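Local coordinates for protein CocE/NonD family hydrolase (PDB 3III) that probably hydrolyses ester or amide bonds as an alpha/beta-hydrolase of the CocE/NonD family, related to the S15 X-Pro dipeptidyl-peptidases, at residues A124-D129 with A143-E148; S136-R141 with V168-V173; T174-A179 with G194-Y199. All coordinates share one frame; numbering follows the deposited sequence.

Interaction 1: A124-D129 with A143-E148; sequences ALRGSD and AEDYYE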
loop_
_atom_site.group_PDB
_atom_site.type_symbol
_atom_site.label_atom_id
_atom_site.label_comp_id
_atom_site.label_asym_id
_atom_site.label_seq_id
_atom_site.Cartn_x
_atom_site.Cartn_y
_atom_site.Cartn_z
ATOM N N ALA A 124 -8.395 -19.263 -4.188
ATOM C CA ALA A 124 -7.409 -19.240 -5.246
ATOM C C ALA A 124 -8.060 -18.672 -6.505
ATOM O O ALA A 124 -8.931 -19.295 -7.095
ATOM C CB ALA A 124 -6.851 -20.640 -5.493
ATOM N N LEU A 125 -7.634 -17.471 -6.922
ATOM C CA LEU A 125 -8.221 -16.821 -8.093
ATOM C C LEU A 125 -7.740 -17.525 -9.356
ATOM O O LEU A 125 -6.819 -18.384 -9.326
ATOM C CB LEU A 125 -7.952 -15.302 -8.118
ATOM C CG LEU A 125 -8.693 -14.560 -6.987
ATOM C CD1 LEU A 125 -8.067 -13.147 -6.681
ATOM C CD2 LEU A 125 -10.153 -14.471 -7.310
ATOM N N ARG A 126 -8.398 -17.170 -10.453
ATOM C CA ARG A 126 -8.136 -17.772 -11.765
ATOM C C ARG A 126 -6.639 -17.705 -12.079
ATOM O O ARG A 126 -5.978 -16.679 -11.868
ATOM C CB ARG A 126 -8.900 -17.047 -12.847
ATOM C CG ARG A 126 -8.857 -17.725 -14.203
ATOM C CD ARG A 126 -9.547 -16.887 -15.273
ATOM N NE ARG A 126 -10.973 -16.707 -15.021
ATOM C CZ ARG A 126 -11.956 -17.201 -15.765
ATOM N NH1 ARG A 126 -11.705 -17.920 -16.861
ATOM N NH2 ARG A 126 -13.220 -16.960 -15.432
ATOM N N GLY A 127 -6.145 -18.809 -12.640
ATOM C CA GLY A 127 -4.727 -18.963 -12.988
ATOM C C GLY A 127 -3.826 -19.516 -11.888
ATOM O O GLY A 127 -2.649 -19.832 -12.141
ATOM N N SER A 128 -4.361 -19.598 -10.669
ATOM C CA SER A 128 -3.639 -20.099 -9.528
ATOM C C SER A 128 -4.270 -21.385 -9.015
ATOM O O SER A 128 -5.440 -21.685 -9.245
ATOM C CB SER A 128 -3.567 -19.040 -8.411
ATOM O OG SER A 128 -4.832 -18.898 -7.761
ATOM N N ASP A 129 -3.443 -22.144 -8.322
ATOM C CA ASP A 129 -3.779 -23.467 -7.825
ATOM C C ASP A 129 -4.097 -24.381 -9.010
ATOM O O ASP A 129 -3.359 -24.377 -9.993
ATOM C CB ASP A 129 -4.880 -23.424 -6.770
ATOM C CG ASP A 129 -4.927 -24.685 -5.964
ATOM O OD1 ASP A 129 -3.988 -24.911 -5.171
ATOM O OD2 ASP A 129 -5.862 -25.488 -6.149
ATOM N N ALA A 143 -11.482 -9.320 -10.665
ATOM C CA ALA A 143 -12.583 -8.845 -9.851
ATOM C C ALA A 143 -13.942 -9.562 -10.140
ATOM O O ALA A 143 -14.749 -9.846 -9.196
ATOM C CB ALA A 143 -12.712 -7.339 -10.054
ATOM N N GLU A 144 -14.243 -9.793 -11.412
ATOM C CA GLU A 144 -15.502 -10.478 -11.785
ATOM C C GLU A 144 -15.561 -11.903 -11.228
ATOM O O GLU A 144 -16.636 -12.366 -10.767
ATOM C CB GLU A 144 -15.736 -10.425 -13.294
ATOM C CG GLU A 144 -16.107 -9.000 -13.733
ATOM C CD GLU A 144 -16.359 -8.879 -15.211
ATOM O OE1 GLU A 144 -16.599 -9.936 -15.848
ATOM O OE2 GLU A 144 -16.357 -7.725 -15.722
ATOM N N ASP A 145 -14.417 -12.600 -11.244
ATOM C CA ASP A 145 -14.338 -13.946 -10.696
ATOM C C ASP A 145 -14.577 -13.912 -9.176
ATOM O O ASP A 145 -15.327 -14.718 -8.646
ATOM C CB ASP A 145 -12.966 -14.563 -10.972
ATOM C CG ASP A 145 -12.746 -14.927 -12.441
ATOM O OD1 ASP A 145 -13.724 -15.063 -13.185
ATOM O OD2 ASP A 145 -11.562 -15.059 -12.820
ATOM N N TYR A 146 -13.923 -12.972 -8.496
ATOM C CA TYR A 146 -14.073 -12.741 -7.047
ATOM C C TYR A 146 -15.543 -12.466 -6.678
ATOM O O TYR A 146 -16.104 -13.067 -5.749
ATOM C CB TYR A 146 -13.150 -11.576 -6.633
ATOM C CG TYR A 146 -12.746 -11.479 -5.145
ATOM C CD1 TYR A 146 -11.768 -10.578 -4.748
ATOM C CD2 TYR A 146 -13.390 -12.199 -4.135
ATOM C CE1 TYR A 146 -11.391 -10.456 -3.423
ATOM C CE2 TYR A 146 -13.021 -12.069 -2.797
ATOM C CZ TYR A 146 -12.011 -11.192 -2.457
ATOM O OH TYR A 146 -11.594 -11.057 -1.160
ATOM N N TYR A 147 -16.201 -11.630 -7.464
ATOM C CA TYR A 147 -17.598 -11.369 -7.266
ATOM C C TYR A 147 -18.418 -12.659 -7.285
ATOM O O TYR A 147 -19.281 -12.850 -6.408
ATOM C CB TYR A 147 -18.070 -10.433 -8.353
ATOM C CG TYR A 147 -19.523 -9.978 -8.388
ATOM C CD1 TYR A 147 -20.592 -10.860 -8.636
ATOM C CD2 TYR A 147 -19.807 -8.629 -8.347
ATOM C CE1 TYR A 147 -21.907 -10.377 -8.767
ATOM C CE2 TYR A 147 -21.120 -8.154 -8.460
ATOM C CZ TYR A 147 -22.143 -9.012 -8.672
ATOM O OH TYR A 147 -23.414 -8.492 -8.788
ATOM N N GLU A 148 -18.159 -13.536 -8.268
ATOM C CA GLU A 148 -18.892 -14.811 -8.300
ATOM C C GLU A 148 -18.707 -15.655 -7.013
ATOM O O GLU A 148 -19.680 -16.304 -6.511
ATOM C CB GLU A 148 -18.566 -15.632 -9.567
ATOM C CG GLU A 148 -18.998 -14.999 -10.879
ATOM C CD GLU A 148 -19.206 -16.004 -12.011
ATOM O OE1 GLU A 148 -20.088 -16.856 -11.823
ATOM O OE2 GLU A 148 -18.506 -15.931 -13.061
HETATM O O HOH W 1 -9.736 -14.577 -10.847
#
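Arg126 meets Asp145 side-on, its long chain crossing the short acid at about a right angle and presenting NE and one terminal nitrogen to the two carboxylate oxygens. Arg126 NE donates to Asp145 OD2 at 2.8 Å and Arg126 NH2 donates to Asp145 OD1 at 3.0 Å, both almost straight. The two planes are only 20° apart: the oxygens lie close to the guanidinium plane, while the nitrogens reach the syn sides of the carboxylate somewhat out of its plane. In Arg126, CG is anti to the backbone N (chi1 -171°) and the chain bends at chi3, which brings the guanidinium back to the carboxylate. The base of the side chain is close too, with Arg126 CB 3.3 Å from Asp145 OD2. A water accepts from Arg126 N and donates to Asp145 OD2 at 2.7 Å, so OD2 is linked to Arg126 directly through NE and, by way of the water, through its backbone N. A second salt bridge, from Arg126 NH1 to Asp50, should further restrict rotation of the guanidinium. Beside this polar pair the touch is apolar and light, Leu125 CD2 lying 4.2 Å from Tyr146 CB. The segment carrying Arg126 is folded into a type II beta turn from Leu125 to Ser128, in which Leu125 O accepts from both Ser128 N (3.1 Å) and Ser128 OG (2.6 Å). The contact fastens the loop leaving strand 119-124 to the following helix 140-154, part of a beta-alpha-beta crossover to strand 162-168 in the alpha/beta-hydrolase fold.

Interaction 2: S136-R141 with V168-V173; sequences SPWSKR and VSYLAV. With PLM (palmitic acid), chain G.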
loop_
_atom_site.group_PDB
_atom_site.type_symbol
_atom_site.label_atom_id
_atom_site.label_comp_id
_atom_site.label_asym_id
_atom_site.label_seq_id
_atom_site.Cartn_x
_atom_site.Cartn_y
_atom_site.Cartn_z
ATOM N N SER A 136 -4.487 -12.615 -14.777
ATOM C CA SER A 136 -4.317 -11.196 -15.034
ATOM C C SER A 136 -4.494 -10.444 -13.716
ATOM O O SER A 136 -5.611 -10.089 -13.313
ATOM C CB SER A 136 -5.300 -10.698 -16.094
ATOM O OG SER A 136 -5.082 -9.314 -16.279
ATOM N N PRO A 137 -3.405 -10.240 -12.993
ATOM C CA PRO A 137 -3.485 -9.670 -11.649
ATOM C C PRO A 137 -4.094 -8.278 -11.612
ATOM O O PRO A 137 -3.777 -7.454 -12.445
ATOM C CB PRO A 137 -2.027 -9.561 -11.214
ATOM C CG PRO A 137 -1.264 -10.386 -12.127
ATOM C CD PRO A 137 -2.033 -10.586 -13.369
ATOM N N TRP A 138 -4.959 -8.019 -10.630
ATOM C CA TRP A 138 -5.395 -6.651 -10.334
ATOM C C TRP A 138 -6.077 -6.066 -11.561
ATOM O O TRP A 138 -5.754 -4.958 -12.018
ATOM C CB TRP A 138 -4.192 -5.823 -9.828
ATOM C CG TRP A 138 -3.546 -6.378 -8.623
ATOM C CD1 TRP A 138 -4.083 -7.325 -7.785
ATOM C CD2 TRP A 138 -2.261 -6.046 -8.056
ATOM N NE1 TRP A 138 -3.229 -7.593 -6.774
ATOM C CE2 TRP A 138 -2.105 -6.822 -6.904
ATOM C CE3 TRP A 138 -1.234 -5.162 -8.405
ATOM C CZ2 TRP A 138 -0.964 -6.750 -6.085
ATOM C CZ3 TRP A 138 -0.087 -5.077 -7.566
ATOM C CH2 TRP A 138 0.040 -5.877 -6.446
ATOM N N SER A 139 -7.047 -6.836 -12.087
ATOM C CA SER A 139 -7.818 -6.482 -13.236
ATOM C C SER A 139 -9.308 -6.615 -12.952
ATOM O O SER A 139 -9.718 -7.258 -12.007
ATOM C CB SER A 139 -7.452 -7.408 -14.403
ATOM O OG SER A 139 -7.787 -8.782 -14.103
ATOM N N LYS A 140 -10.121 -6.100 -13.847
ATOM C CA LYS A 140 -11.534 -6.235 -13.716
ATOM C C LYS A 140 -11.974 -7.687 -13.906
ATOM O O LYS A 140 -12.845 -8.140 -13.196
ATOM C CB LYS A 140 -12.263 -5.380 -14.741
ATOM C CG LYS A 140 -13.804 -5.429 -14.520
ATOM C CD LYS A 140 -14.467 -4.419 -15.400
ATOM C CE LYS A 140 -15.946 -4.418 -15.217
ATOM N NZ LYS A 140 -16.592 -3.459 -16.066
ATOM N N ARG A 141 -11.397 -8.388 -14.871
ATOM C CA ARG A 141 -11.713 -9.808 -15.077
ATOM C C ARG A 141 -11.415 -10.637 -13.814
ATOM O O ARG A 141 -12.146 -11.532 -13.455
ATOM C CB ARG A 141 -11.009 -10.379 -16.316
ATOM C CG ARG A 141 -9.470 -10.517 -16.270
ATOM C CD ARG A 141 -9.029 -11.251 -17.606
ATOM N NE ARG A 141 -9.589 -12.604 -17.571
ATOM C CZ ARG A 141 -9.635 -13.429 -18.622
ATOM N NH1 ARG A 141 -9.126 -13.078 -19.778
ATOM N NH2 ARG A 141 -10.192 -14.617 -18.499
ATOM N N VAL A 168 -4.192 -8.457 3.284
ATOM C CA VAL A 168 -3.075 -7.515 3.104
ATOM C C VAL A 168 -2.517 -7.641 1.697
ATOM O O VAL A 168 -2.463 -8.762 1.143
ATOM C CB VAL A 168 -1.949 -7.842 4.148
ATOM C CG1 VAL A 168 -0.759 -6.914 3.999
ATOM C CG2 VAL A 168 -2.580 -7.736 5.610
ATOM N N SER A 169 -2.068 -6.507 1.173
ATOM C CA SER A 169 -1.273 -6.393 -0.056
ATOM C C SER A 169 -2.136 -6.901 -1.233
ATOM O O SER A 169 -3.184 -6.336 -1.483
ATOM C CB SER A 169 0.064 -7.121 0.091
ATOM O OG SER A 169 0.844 -6.917 -1.082
ATOM N N TYR A 170 -1.738 -7.942 -1.959
ATOM C CA TYR A 170 -2.572 -8.449 -3.100
ATOM C C TYR A 170 -4.022 -8.718 -2.602
ATOM O O TYR A 170 -4.991 -8.410 -3.287
ATOM C CB TYR A 170 -1.996 -9.751 -3.647
ATOM C CG TYR A 170 -2.443 -10.213 -5.004
ATOM C CD1 TYR A 170 -1.510 -10.343 -6.033
ATOM C CD2 TYR A 170 -3.757 -10.625 -5.252
ATOM C CE1 TYR A 170 -1.883 -10.813 -7.296
ATOM C CE2 TYR A 170 -4.159 -11.085 -6.522
ATOM C CZ TYR A 170 -3.198 -11.168 -7.543
ATOM O OH TYR A 170 -3.577 -11.652 -8.792
ATOM N N LEU A 171 -4.144 -9.251 -1.378
ATOM C CA LEU A 171 -5.417 -9.558 -0.759
ATOM C C LEU A 171 -6.265 -8.307 -0.433
ATOM O O LEU A 171 -7.468 -8.424 -0.140
ATOM C CB LEU A 171 -5.229 -10.463 0.472
ATOM C CG LEU A 171 -4.558 -11.854 0.296
ATOM C CD1 LEU A 171 -3.127 -11.833 -0.125
ATOM C CD2 LEU A 171 -4.728 -12.589 1.651
ATOM N N ALA A 172 -5.619 -7.143 -0.365
ATOM C CA ALA A 172 -6.272 -5.836 -0.242
ATOM C C ALA A 172 -6.611 -5.236 -1.599
ATOM O O ALA A 172 -7.731 -4.706 -1.798
ATOM C CB ALA A 172 -5.397 -4.854 0.584
ATOM N N VAL A 173 -5.670 -5.304 -2.551
ATOM C CA VAL A 173 -5.914 -4.724 -3.890
ATOM C C VAL A 173 -7.147 -5.389 -4.537
ATOM O O VAL A 173 -8.014 -4.712 -5.112
ATOM C CB VAL A 173 -4.697 -4.904 -4.843
ATOM C CG1 VAL A 173 -4.991 -4.292 -6.271
ATOM C CG2 VAL A 173 -3.411 -4.345 -4.237
HETATM C C1 PLM G . 3.315 -8.968 -1.606
HETATM O O1 PLM G . 2.162 -8.924 -2.031
HETATM O O2 PLM G . 3.660 -8.108 -0.776
HETATM C C2 PLM G . 4.247 -10.013 -2.130
HETATM C C3 PLM G . 5.541 -10.092 -1.340
HETATM C C4 PLM G . 6.474 -11.242 -1.721
HETATM C C5 PLM G . 7.631 -11.479 -0.706
HETATM C C6 PLM G . 8.916 -12.151 -1.264
HETATM C C7 PLM G . 9.528 -13.381 -0.550
HETATM C C8 PLM G . 10.716 -13.142 0.420
#
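The indole of Trp138 is set between two residues of helix 170-179: Val173 CG1 lies over one face, while the edge bearing NE1 is turned into the face of Tyr170. Trp138 NE1 sits 3.1 Å above the phenol plane, over its centre, and the two ring planes are inclined at 52° in an edge-to-face pair. Tyr76, outside the two segments, also meets Tyr170 edge-to-face. On the pyrrole face, Val173 CG1 is 3.5 Å from the centroid of the Trp138 five-membered ring, near the ring normal, a CH-pi contact. With CG1 anti to the backbone N (chi1 179°), Val173 brings this methyl over the pyrrole and leaves CG2 at the CE2-CZ2 side. Trp217 also stacks on Trp138. The sharp turn at Ser169, between strand 162-168 and helix 170-179, matches the nucleophile elbow of alpha/beta-hydrolases. Ser169 has positive phi (63°), as expected there, and its bond to His274 NE2 is consistent with a nucleophile role. Ser169 OG donates to O1 of the bound palmitic acid at 2.6 Å, and Tyr76 OH also bonds this ligand. Pro137 meets the hydroxyl end of the phenol, its CB 3.6 Å from Tyr170 OH. That hydroxyl is bonded to Glu142 OE1, while Glu142 OE2 takes the backbone N of Trp138.

Interaction 3: T174-A179 with G194-Y199; sequences TQWWVA and GLNDMY
One hydrogen bond links the segments: Trp176 NE1 donates to Gly194 O at 2.8 Å. It is short but bent, with an angle of 130° at the hydrogen, and each partner lies out of the other's plane: the nitrogen stands well above the carbonyl plane, and the oxygen is tilted from the plane of the indole. Across the segments, Asn196 packs on the ring, its ND2 lying 3.4 Å above one face of the Trp176 indole, toward the rim. Amide and indole planes are nearly perpendicular, so the amide stands on the ring instead of stacking on it. Asn196 CG sits between the backbone N and the carbonyl carbon (chi1 49°), which places ND2 over the pyrrole, and Asn196 CB comes within 3.9 Å of Trp176 CD1. ND2 is hydrogen-bonded to Gly277 O, outside the two segments. Helix 170-179 and the loop after strand 186-192 are joined here within the alpha/beta-hydrolase fold, in the beta-alpha-beta crossover from strand 162-168 through helix 170-179 to strand 186-192, which contains the probable nucleophile elbow. Among the remaining close approaches, Leu195 O lies 3.4 Å from Trp176 CD1; this buried carbonyl oxygen has no hydrogen-bond partner in the model. Pro191 of strand 186-192 also packs against Trp176.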
loop_
_atom_site.group_PDB
_atom_site.type_symbol
_atom_site.label_atom_id
_atom_site.label_comp_id
_atom_site.label_asym_id
_atom_site.label_seq_id
_atom_site.Cartn_x
_atom_site.Cartn_y
_atom_site.Cartn_z
ATOM N N THR A 174 -7.258 -6.709 -4.401
ATOM C CA THR A 174 -8.408 -7.431 -4.962
ATOM C C THR A 174 -9.741 -7.010 -4.320
ATOM O O THR A 174 -10.786 -7.173 -4.928
ATOM C CB THR A 174 -8.249 -8.943 -4.861
ATOM O OG1 THR A 174 -7.963 -9.340 -3.503
ATOM C CG2 THR A 174 -7.128 -9.457 -5.760
ATOM N N GLN A 175 -9.686 -6.501 -3.092
ATOM C CA GLN A 175 -10.915 -5.964 -2.432
ATOM C C GLN A 175 -11.315 -4.643 -3.033
ATOM O O GLN A 175 -12.477 -4.443 -3.299
ATOM C CB GLN A 175 -10.703 -5.780 -0.959
ATOM C CG GLN A 175 -10.375 -7.079 -0.215
ATOM C CD GLN A 175 -10.261 -6.794 1.282
ATOM O OE1 GLN A 175 -11.229 -6.324 1.886
ATOM N NE2 GLN A 175 -9.085 -7.090 1.880
ATOM N N TRP A 176 -10.368 -3.730 -3.272
ATOM C CA TRP A 176 -10.758 -2.494 -3.944
ATOM C C TRP A 176 -11.419 -2.849 -5.268
ATOM O O TRP A 176 -12.451 -2.291 -5.643
ATOM C CB TRP A 176 -9.543 -1.595 -4.217
ATOM C CG TRP A 176 -8.830 -1.030 -3.000
ATOM C CD1 TRP A 176 -7.494 -1.186 -2.708
ATOM C CD2 TRP A 176 -9.368 -0.166 -1.973
ATOM N NE1 TRP A 176 -7.191 -0.528 -1.543
ATOM C CE2 TRP A 176 -8.302 0.155 -1.103
ATOM C CE3 TRP A 176 -10.640 0.410 -1.726
ATOM C CZ2 TRP A 176 -8.468 0.959 0.033
ATOM C CZ3 TRP A 176 -10.783 1.251 -0.613
ATOM C CH2 TRP A 176 -9.706 1.512 0.254
ATOM N N TRP A 177 -10.782 -3.732 -6.002
ATOM C CA TRP A 177 -11.352 -4.209 -7.267
ATOM C C TRP A 177 -12.795 -4.785 -7.159
ATOM O O TRP A 177 -13.718 -4.279 -7.811
ATOM C CB TRP A 177 -10.391 -5.194 -7.984
ATOM C CG TRP A 177 -9.508 -4.449 -8.970
ATOM C CD1 TRP A 177 -8.166 -4.210 -8.869
ATOM C CD2 TRP A 177 -9.930 -3.827 -10.195
ATOM N NE1 TRP A 177 -7.742 -3.499 -9.939
ATOM C CE2 TRP A 177 -8.796 -3.233 -10.767
ATOM C CE3 TRP A 177 -11.156 -3.694 -10.847
ATOM C CZ2 TRP A 177 -8.858 -2.528 -11.968
ATOM C CZ3 TRP A 177 -11.217 -3.012 -12.041
ATOM C CH2 TRP A 177 -10.086 -2.445 -12.597
ATOM N N VAL A 178 -12.982 -5.832 -6.364
ATOM C CA VAL A 178 -14.325 -6.487 -6.348
ATOM C C VAL A 178 -15.393 -5.533 -5.783
ATOM O O VAL A 178 -16.534 -5.498 -6.248
ATOM C CB VAL A 178 -14.286 -7.857 -5.627
ATOM C CG1 VAL A 178 -14.211 -7.713 -4.084
ATOM C CG2 VAL A 178 -15.452 -8.716 -6.052
ATOM N N ALA A 179 -15.015 -4.705 -4.819
ATOM C CA ALA A 179 -15.965 -3.754 -4.223
ATOM C C ALA A 179 -16.455 -2.724 -5.254
ATOM O O ALA A 179 -17.601 -2.228 -5.151
ATOM C CB ALA A 179 -15.385 -3.046 -2.978
ATOM N N GLY A 194 -3.472 -1.748 0.474
ATOM C CA GLY A 194 -3.494 -2.110 -0.937
ATOM C C GLY A 194 -3.580 -0.951 -1.911
ATOM O O GLY A 194 -4.438 -0.083 -1.788
ATOM N N LEU A 195 -2.717 -1.007 -2.928
ATOM C CA LEU A 195 -2.771 -0.091 -4.041
ATOM C C LEU A 195 -4.031 -0.329 -4.877
ATOM O O LEU A 195 -4.735 -1.314 -4.711
ATOM C CB LEU A 195 -1.517 -0.245 -4.927
ATOM C CG LEU A 195 -1.264 -1.595 -5.624
ATOM C CD1 LEU A 195 -1.933 -1.692 -6.944
ATOM C CD2 LEU A 195 0.283 -1.806 -5.758
ATOM N N ASN A 196 -4.310 0.598 -5.778
ATOM C CA ASN A 196 -5.395 0.413 -6.717
ATOM C C ASN A 196 -5.250 1.148 -8.067
ATOM O O ASN A 196 -6.186 1.219 -8.821
ATOM C CB ASN A 196 -6.704 0.734 -6.021
ATOM C CG ASN A 196 -6.658 2.025 -5.305
ATOM O OD1 ASN A 196 -6.457 3.054 -5.905
ATOM N ND2 ASN A 196 -6.774 1.973 -3.971
ATOM N N ASP A 197 -4.045 1.645 -8.360
ATOM C CA ASP A 197 -3.689 2.267 -9.636
ATOM C C ASP A 197 -2.285 1.825 -9.986
ATOM O O ASP A 197 -1.321 2.398 -9.542
ATOM C CB ASP A 197 -3.787 3.789 -9.542
ATOM C CG ASP A 197 -3.514 4.508 -10.897
ATOM O OD1 ASP A 197 -2.943 3.892 -11.846
ATOM O OD2 ASP A 197 -3.821 5.740 -10.950
HETATM N N MSE A 198 -2.176 0.748 -10.739
HETATM C CA MSE A 198 -0.888 0.117 -10.964
HETATM C C MSE A 198 0.095 1.049 -11.622
HETATM O O MSE A 198 1.276 1.031 -11.264
HETATM C CB MSE A 198 -1.021 -1.150 -11.823
HETATM C CG MSE A 198 -1.584 -2.289 -11.080
HETATM SE SE MSE A 198 -1.681 -3.936 -12.209
HETATM C CE MSE A 198 0.317 -4.269 -12.322
ATOM N N TYR A 199 -0.345 1.816 -12.616
ATOM C CA TYR A 199 0.578 2.703 -13.297
ATOM C C TYR A 199 1.273 3.706 -12.336
ATOM O O TYR A 199 2.443 3.984 -12.461
ATOM C CB TYR A 199 -0.153 3.490 -14.406
ATOM C CG TYR A 199 0.784 4.337 -15.144
ATOM C CD1 TYR A 199 1.536 3.820 -16.199
ATOM C CD2 TYR A 199 0.983 5.666 -14.772
ATOM C CE1 TYR A 199 2.505 4.644 -16.880
ATOM C CE2 TYR A 199 1.888 6.449 -15.421
ATOM C CZ TYR A 199 2.648 5.950 -16.486
ATOM O OH TYR A 199 3.577 6.775 -17.097
#

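How the interactions relate
Interactions 2 and 3 follow one another along helix 170-179, their centres 6 Å apart: Val173 CG2 approaches Leu195 O at 3.3 Å, and Trp138 O lies 3.2 Å from Trp177 NE1. Interaction 1 shares helix 140-154 with interaction 2, about 10 Å away centre to centre, and reaches interaction 3, about 14 Å away, where Tyr146 CB packs on Val178 CG2 at 3.7 Å. Interaction 2 holds the probable active site, with palmitic acid bound at Ser169. The side chain of Leu195 in interaction 3 is about 8 Å from this ligand, and that of Leu125 in interaction 1 about 12 Å.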